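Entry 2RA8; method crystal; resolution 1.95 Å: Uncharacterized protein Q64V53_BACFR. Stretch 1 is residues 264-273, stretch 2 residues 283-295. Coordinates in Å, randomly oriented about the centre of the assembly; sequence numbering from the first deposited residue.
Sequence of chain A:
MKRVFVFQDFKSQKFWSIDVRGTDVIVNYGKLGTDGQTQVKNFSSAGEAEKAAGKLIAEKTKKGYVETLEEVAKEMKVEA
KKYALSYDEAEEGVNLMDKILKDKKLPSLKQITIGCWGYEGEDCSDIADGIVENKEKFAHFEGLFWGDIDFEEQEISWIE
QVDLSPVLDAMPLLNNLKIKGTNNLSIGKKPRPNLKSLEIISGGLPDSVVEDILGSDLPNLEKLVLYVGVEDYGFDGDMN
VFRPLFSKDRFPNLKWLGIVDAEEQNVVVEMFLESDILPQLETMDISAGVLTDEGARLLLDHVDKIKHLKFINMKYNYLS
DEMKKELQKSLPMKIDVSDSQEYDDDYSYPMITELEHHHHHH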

ATOM      1  N   GLU A 264       7.229 -20.962 -11.601  1.00 34.17           N
ATOM      2  CA  GLU A 264       8.129 -22.067 -11.287  1.00 30.35           C
ATOM      3  C   GLU A 264       9.221 -21.562 -10.379  1.00 33.49           C
ATOM      4  O   GLU A 264      10.409 -21.645 -10.696  1.00 28.72           O
ATOM      5  CB  GLU A 264       8.737 -22.640 -12.569  1.00 30.25           C
ATOM      6  CG  GLU A 264       7.699 -23.220 -13.524  1.00 46.98           C
ATOM      7  CD  GLU A 264       8.320 -23.825 -14.772  1.00 49.02           C
ATOM      8  OE1 GLU A 264       9.101 -24.792 -14.643  1.00 79.03           O
ATOM      9  OE2 GLU A 264       8.026 -23.335 -15.884  1.00 82.27           O
ATOM     10  N   GLN A 265       8.817 -21.040  -9.228  1.00 29.04           N
ATOM     11  CA  GLN A 265       9.768 -20.495  -8.267  1.00 25.93           C
ATOM     12  C   GLN A 265      10.669 -21.545  -7.646  1.00 28.90           C
ATOM     13  O   GLN A 265      11.823 -21.252  -7.305  1.00 29.50           O
ATOM     14  CB  GLN A 265       9.027 -19.735  -7.153  1.00 29.89           C
ATOM     15  CG  GLN A 265       9.937 -18.870  -6.277  1.00 24.80           C
ATOM     16  CD  GLN A 265      10.613 -17.753  -7.068  1.00 22.73           C
ATOM     17  OE1 GLN A 265      11.842 -17.626  -7.065  1.00 26.12           O
ATOM     18  NE2 GLN A 265       9.808 -16.942  -7.750  1.00 13.08           N
ATOM     19  N   ASN A 266      10.166 -22.772  -7.505  1.00 22.65           N
ATOM     20  CA  ASN A 266      10.963 -23.833  -6.898  1.00 21.51           C
ATOM     21  C   ASN A 266      12.182 -24.146  -7.723  1.00 22.19           C
ATOM     22  O   ASN A 266      13.229 -24.514  -7.184  1.00 26.04           O
ATOM     23  CB  ASN A 266      10.143 -25.128  -6.726  1.00 31.85           C
ATOM     24  CG  ASN A 266       8.899 -24.942  -5.865  1.00 28.41           C
ATOM     25  OD1 ASN A 266       8.878 -24.143  -4.917  1.00 27.46           O
ATOM     26  ND2 ASN A 266       7.857 -25.701  -6.179  1.00 31.41           N
ATOM     27  N   VAL A 267      12.057 -23.999  -9.040  1.00 22.51           N
ATOM     28  CA  VAL A 267      13.169 -24.291  -9.937  1.00 29.34           C
ATOM     29  C   VAL A 267      14.321 -23.361  -9.659  1.00 24.33           C
ATOM     30  O   VAL A 267      15.494 -23.765  -9.724  1.00 24.10           O
ATOM     31  CB  VAL A 267      12.760 -24.130 -11.414  1.00 26.53           C
ATOM     32  CG1 VAL A 267      13.818 -24.756 -12.308  1.00 38.89           C
ATOM     33  CG2 VAL A 267      11.405 -24.772 -11.662  1.00 35.58           C
ATOM     34  N   VAL A 268      13.991 -22.108  -9.344  1.00 28.37           N
ATOM     35  CA  VAL A 268      14.998 -21.088  -9.052  1.00 22.32           C
ATOM     36  C   VAL A 268      15.851 -21.513  -7.885  1.00 24.42           C
ATOM     37  O   VAL A 268      17.059 -21.244  -7.846  1.00 26.08           O
ATOM     38  CB  VAL A 268      14.323 -19.701  -8.776  1.00 23.29           C
ATOM     39  CG1 VAL A 268      15.368 -18.639  -8.455  1.00 21.26           C
ATOM     40  CG2 VAL A 268      13.503 -19.276  -9.994  1.00 17.20           C
ATOM     41  N   VAL A 269      15.240 -22.200  -6.927  1.00 28.40           N
ATOM     42  CA  VAL A 269      15.980 -22.678  -5.773  1.00 26.09           C
ATOM     43  C   VAL A 269      17.051 -23.634  -6.246  1.00 24.02           C
ATOM     44  O   VAL A 269      18.186 -23.599  -5.773  1.00 36.01           O
ATOM     45  CB  VAL A 269      15.052 -23.404  -4.774  1.00 25.63           C
ATOM     46  CG1 VAL A 269      15.860 -23.921  -3.584  1.00 25.54           C
ATOM     47  CG2 VAL A 269      13.952 -22.466  -4.312  1.00 26.21           C
ATOM     48  N   GLU A 270      16.693 -24.494  -7.195  1.00 30.97           N
ATOM     49  CA  GLU A 270      17.636 -25.463  -7.737  1.00 29.72           C
ATOM     50  C   GLU A 270      18.805 -24.752  -8.401  1.00 27.70           C
ATOM     51  O   GLU A 270      19.964 -25.122  -8.212  1.00 25.83           O
ATOM     52  CB  GLU A 270      16.936 -26.366  -8.764  1.00 36.00           C
ATOM     53  CG  GLU A 270      17.808 -27.503  -9.270  1.00 49.84           C
ATOM     54  CD  GLU A 270      17.246 -28.169 -10.517  1.00 56.98           C
ATOM     55  OE1 GLU A 270      16.082 -28.622 -10.471  1.00 66.48           O
ATOM     56  OE2 GLU A 270      17.972 -28.238 -11.538  1.00 47.51           O
HETATM   57  N   MSE A 271      18.503 -23.719  -9.184  1.00 32.08           N
HETATM   58  CA  MSE A 271      19.541 -22.959  -9.873  1.00 32.44           C
HETATM   59  C   MSE A 271      20.554 -22.426  -8.909  1.00 36.38           C
HETATM   60  O   MSE A 271      21.762 -22.517  -9.148  1.00 36.55           O
HETATM   61  CB  MSE A 271      18.926 -21.797 -10.641  1.00 28.68           C
HETATM   62  CG  MSE A 271      17.983 -22.243 -11.725  1.00 30.56           C
HETATM   63 SE   MSE A 271      17.370 -20.780 -12.814  1.00 48.53          SE
HETATM   64  CE  MSE A 271      16.093 -21.748 -13.872  1.00 29.64           C
ATOM     65  N   PHE A 272      20.069 -21.856  -7.808  1.00 24.80           N
ATOM     66  CA  PHE A 272      20.958 -21.320  -6.792  1.00 27.49           C
ATOM     67  C   PHE A 272      21.861 -22.402  -6.257  1.00 32.03           C
ATOM     68  O   PHE A 272      23.087 -22.283  -6.304  1.00 32.93           O
ATOM     69  CB  PHE A 272      20.153 -20.713  -5.628  1.00 33.15           C
ATOM     70  CG  PHE A 272      19.753 -19.276  -5.842  1.00 34.29           C
ATOM     71  CD1 PHE A 272      20.683 -18.251  -5.701  1.00 35.97           C
ATOM     72  CD2 PHE A 272      18.452 -18.948  -6.198  1.00 19.17           C
ATOM     73  CE1 PHE A 272      20.316 -16.924  -5.912  1.00 15.60           C
ATOM     74  CE2 PHE A 272      18.085 -17.623  -6.410  1.00 16.21           C
ATOM     75  CZ  PHE A 272      19.020 -16.617  -6.265  1.00 26.09           C
ATOM     76  N   LEU A 273      21.257 -23.479  -5.762  1.00 34.99           N
ATOM     77  CA  LEU A 273      22.011 -24.577  -5.160  1.00 32.83           C
ATOM     78  C   LEU A 273      23.059 -25.214  -6.025  1.00 35.72           C
ATOM     79  O   LEU A 273      24.102 -25.621  -5.524  1.00 28.18           O
ATOM     80  CB  LEU A 273      21.054 -25.656  -4.639  1.00 30.26           C
ATOM     81  CG  LEU A 273      20.075 -25.203  -3.541  1.00 25.51           C
ATOM     82  CD1 LEU A 273      19.120 -26.324  -3.197  1.00 22.55           C
ATOM     83  CD2 LEU A 273      20.844 -24.775  -2.308  1.00 21.18           C
TER
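Stretch 2, residues 283-295: TMDISAGVLTDEG

Stretch 2 packs along one side of the stretch 1 helix as a short strand followed by a loop and the first turn of a second helix, an apolar contact at the strand end that gives way to a two-bond amide clasp where the second helix begins. Residues 283-285 are extended and run nearly antiparallel to the helix, with 153° between the two N-to-C directions and a closest approach of 10.1 Å between the axes. The chain then leaves strand geometry: Ala-288 takes positive phi and psi (55/11), Val-290 and Leu-291 continue as loop, and Thr-292 occupies the N-cap position ahead of the helix that starts at Asp-293. Because the directions oppose, Phe-272, near the end of stretch 1, meets Met-284, while Gln-265 and Asn-266, early in stretch 1, lie beside Leu-291 and Gly-295, with CA to CA distances of 5.1 Å from Gln-265 to Leu-291 and 4.4 Å from Asn-266 to Gly-295.

The apolar part is built on the helix repeat, with Val-268, Val-269 and Phe-272 all reaching stretch 2. Met-284, a selenomethionine, lies over one face of the Phe-272 ring: its CG is 3.5 Å from the ring centroid and almost on the ring normal, and its SE is 4.5 Å from that centroid, also over the face. Ile-286 points toward the helix and fills the next space, its CG2 standing 3.6 Å from Phe-272 CE2 and 3.9 Å from Val-268 CG1. Val-269 CG2 sits among three side chains, 4.0 Å from Leu-291 CD2, 4.1 Å from Ile-286 CD1 and 4.3 Å from Met-284 CE.

Toward the start of stretch 1 the spacing tightens and backbone comes into play. The CA-to-CB bond of Gln-265 points toward stretch 2, and its CB lies 3.7 Å from Leu-291 N. Beside it, Asn-266 uses both ends of its amide on one residue: Thr-292 N donates to Asn-266 OD1 at 3.0 Å with a nearly straight angle of 163°, and Asn-266 ND2 donates to Thr-292 OG1 at 2.9 Å. This clasp ties Asn-266 to the N-cap residue of the second helix.

Such closeness depends on glycine. A CB on Gly-295 would fall 2.2 Å from Asn-266 OD1, a clash, whereas the bare CA rests 3.4 Å from that oxygen. The rule to read here is graded: larger apolar side chains fill the wider gap beside the strand residue Met-284 and the loop residue Ile-286, and glycine admits the polar clasp where the two backbones come close.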

ATOM      1  N   THR A 283      22.869 -12.587  -0.364  1.00 20.40           N
ATOM      2  CA  THR A 283      21.412 -12.698  -0.407  1.00 21.04           C
ATOM      3  C   THR A 283      20.863 -13.530  -1.545  1.00 24.87           C
ATOM      4  O   THR A 283      21.220 -13.340  -2.706  1.00 26.83           O
ATOM      5  CB  THR A 283      20.764 -11.286  -0.483  1.00 24.29           C
ATOM      6  OG1 THR A 283      21.238 -10.485   0.608  1.00 20.43           O
ATOM      7  CG2 THR A 283      19.230 -11.385  -0.409  1.00 13.77           C
HETATM    8  N   MSE A 284      19.992 -14.473  -1.200  1.00 22.53           N
HETATM    9  CA  MSE A 284      19.327 -15.323  -2.178  1.00 24.93           C
HETATM   10  C   MSE A 284      17.911 -14.794  -2.168  1.00 24.63           C
HETATM   11  O   MSE A 284      17.229 -14.844  -1.153  1.00 25.34           O
HETATM   12  CB  MSE A 284      19.345 -16.783  -1.728  1.00 20.36           C
HETATM   13  CG  MSE A 284      18.636 -17.732  -2.672  1.00 38.90           C
HETATM   14 SE   MSE A 284      18.553 -19.536  -1.958  1.00 45.29          SE
HETATM   15  CE  MSE A 284      16.680 -19.879  -2.221  1.00 41.14           C
ATOM     16  N   ASP A 285      17.471 -14.279  -3.302  1.00 15.87           N
ATOM     17  CA  ASP A 285      16.152 -13.672  -3.427  1.00 21.90           C
ATOM     18  C   ASP A 285      15.253 -14.552  -4.255  1.00 22.36           C
ATOM     19  O   ASP A 285      15.444 -14.683  -5.458  1.00 18.88           O
ATOM     20  CB  ASP A 285      16.309 -12.309  -4.107  1.00 19.58           C
ATOM     21  CG  ASP A 285      15.108 -11.395  -3.923  1.00 25.72           C
ATOM     22  OD1 ASP A 285      13.980 -11.876  -3.659  1.00 16.32           O
ATOM     23  OD2 ASP A 285      15.307 -10.172  -4.070  1.00 24.70           O
ATOM     24  N   ILE A 286      14.273 -15.171  -3.606  1.00 25.22           N
ATOM     25  CA  ILE A 286      13.331 -16.049  -4.277  1.00 22.08           C
ATOM     26  C   ILE A 286      11.955 -15.693  -3.805  1.00 22.97           C
ATOM     27  O   ILE A 286      11.178 -16.549  -3.391  1.00 19.76           O
ATOM     28  CB  ILE A 286      13.620 -17.528  -3.955  1.00 23.33           C
ATOM     29  CG1 ILE A 286      13.730 -17.723  -2.441  1.00 27.62           C
ATOM     30  CG2 ILE A 286      14.919 -17.960  -4.638  1.00 16.99           C
ATOM     31  CD1 ILE A 286      13.507 -19.153  -1.986  1.00 30.80           C
ATOM     32  N   SER A 287      11.650 -14.405  -3.878  1.00 24.64           N
ATOM     33  CA  SER A 287      10.361 -13.883  -3.443  1.00 21.27           C
ATOM     34  C   SER A 287       9.345 -13.716  -4.539  1.00 22.64           C
ATOM     35  O   SER A 287       9.597 -14.028  -5.704  1.00 26.38           O
ATOM     36  CB  SER A 287      10.572 -12.530  -2.773  1.00 29.82           C
ATOM     37  OG  SER A 287      11.219 -11.637  -3.662  1.00 25.90           O
ATOM     38  N   ALA A 288       8.174 -13.228  -4.138  1.00 19.77           N
ATOM     39  CA  ALA A 288       7.059 -12.934  -5.031  1.00 24.94           C
ATOM     40  C   ALA A 288       6.537 -14.024  -5.926  1.00 20.24           C
ATOM     41  O   ALA A 288       5.720 -13.743  -6.810  1.00 27.31           O
ATOM     42  CB  ALA A 288       7.404 -11.710  -5.879  1.00 18.12           C
ATOM     43  N   GLY A 289       6.964 -15.267  -5.718  1.00 21.83           N
ATOM     44  CA  GLY A 289       6.497 -16.343  -6.582  1.00 23.88           C
ATOM     45  C   GLY A 289       5.763 -17.487  -5.904  1.00 25.25           C
ATOM     46  O   GLY A 289       5.420 -17.418  -4.714  1.00 13.42           O
ATOM     47  N   VAL A 290       5.517 -18.549  -6.670  1.00 27.81           N
ATOM     48  CA  VAL A 290       4.837 -19.730  -6.154  1.00 29.56           C
ATOM     49  C   VAL A 290       5.854 -20.685  -5.581  1.00 26.34           C
ATOM     50  O   VAL A 290       6.083 -21.772  -6.105  1.00 31.75           O
ATOM     51  CB  VAL A 290       4.029 -20.438  -7.258  1.00 29.28           C
ATOM     52  CG1 VAL A 290       3.255 -21.604  -6.673  1.00 26.91           C
ATOM     53  CG2 VAL A 290       3.082 -19.447  -7.906  1.00 21.86           C
ATOM     54  N   LEU A 291       6.479 -20.252  -4.494  1.00 26.91           N
ATOM     55  CA  LEU A 291       7.486 -21.027  -3.789  1.00 30.13           C
ATOM     56  C   LEU A 291       6.717 -21.899  -2.816  1.00 29.04           C
ATOM     57  O   LEU A 291       6.046 -21.388  -1.909  1.00 26.50           O
ATOM     58  CB  LEU A 291       8.394 -20.074  -3.024  1.00 22.47           C
ATOM     59  CG  LEU A 291       9.862 -20.313  -2.663  1.00 27.88           C
ATOM     60  CD1 LEU A 291      10.021 -19.970  -1.193  1.00 17.98           C
ATOM     61  CD2 LEU A 291      10.308 -21.720  -2.945  1.00 19.55           C
ATOM     62  N   THR A 292       6.794 -23.214  -3.011  1.00 29.82           N
ATOM     63  CA  THR A 292       6.094 -24.161  -2.145  1.00 34.89           C
ATOM     64  C   THR A 292       7.043 -24.910  -1.253  1.00 30.28           C
ATOM     65  O   THR A 292       8.261 -24.750  -1.345  1.00 33.50           O
ATOM     66  CB  THR A 292       5.301 -25.186  -2.968  1.00 29.12           C
ATOM     67  OG1 THR A 292       6.202 -25.910  -3.816  1.00 39.52           O
ATOM     68  CG2 THR A 292       4.251 -24.493  -3.812  1.00 29.52           C
ATOM     69  N   ASP A 293       6.484 -25.750  -0.387  1.00 27.10           N
ATOM     70  CA  ASP A 293       7.278 -26.535   0.553  1.00 22.39           C
ATOM     71  C   ASP A 293       8.326 -27.407  -0.087  1.00 23.98           C
ATOM     72  O   ASP A 293       9.360 -27.682   0.519  1.00 33.41           O
ATOM     73  CB  ASP A 293       6.366 -27.410   1.421  1.00 24.40           C
ATOM     74  CG  ASP A 293       5.573 -26.604   2.434  1.00 40.04           C
ATOM     75  OD1 ASP A 293       5.843 -25.393   2.586  1.00 28.06           O
ATOM     76  OD2 ASP A 293       4.681 -27.184   3.086  1.00 37.48           O
ATOM     77  N   GLU A 294       8.070 -27.873  -1.304  1.00 28.22           N
ATOM     78  CA  GLU A 294       9.056 -28.710  -1.975  1.00 39.34           C
ATOM     79  C   GLU A 294      10.228 -27.869  -2.401  1.00 39.30           C
ATOM     80  O   GLU A 294      11.323 -28.379  -2.642  1.00 40.45           O
ATOM     81  CB  GLU A 294       8.436 -29.442  -3.175  1.00 36.26           C
ATOM     82  CG  GLU A 294       7.491 -28.620  -4.017  1.00 55.34           C
ATOM     83  CD  GLU A 294       6.777 -29.465  -5.058  1.00 66.73           C
ATOM     84  OE1 GLU A 294       5.903 -28.924  -5.770  1.00 72.33           O
ATOM     85  OE2 GLU A 294       7.091 -30.669  -5.163  1.00 63.55           O
ATOM     86  N   GLY A 295      10.004 -26.562  -2.479  1.00 40.07           N
ATOM     87  CA  GLY A 295      11.074 -25.656  -2.844  1.00 18.81           C
ATOM     88  C   GLY A 295      11.938 -25.410  -1.622  1.00 33.14           C
ATOM     89  O   GLY A 295      13.167 -25.516  -1.683  1.00 23.31           O
TER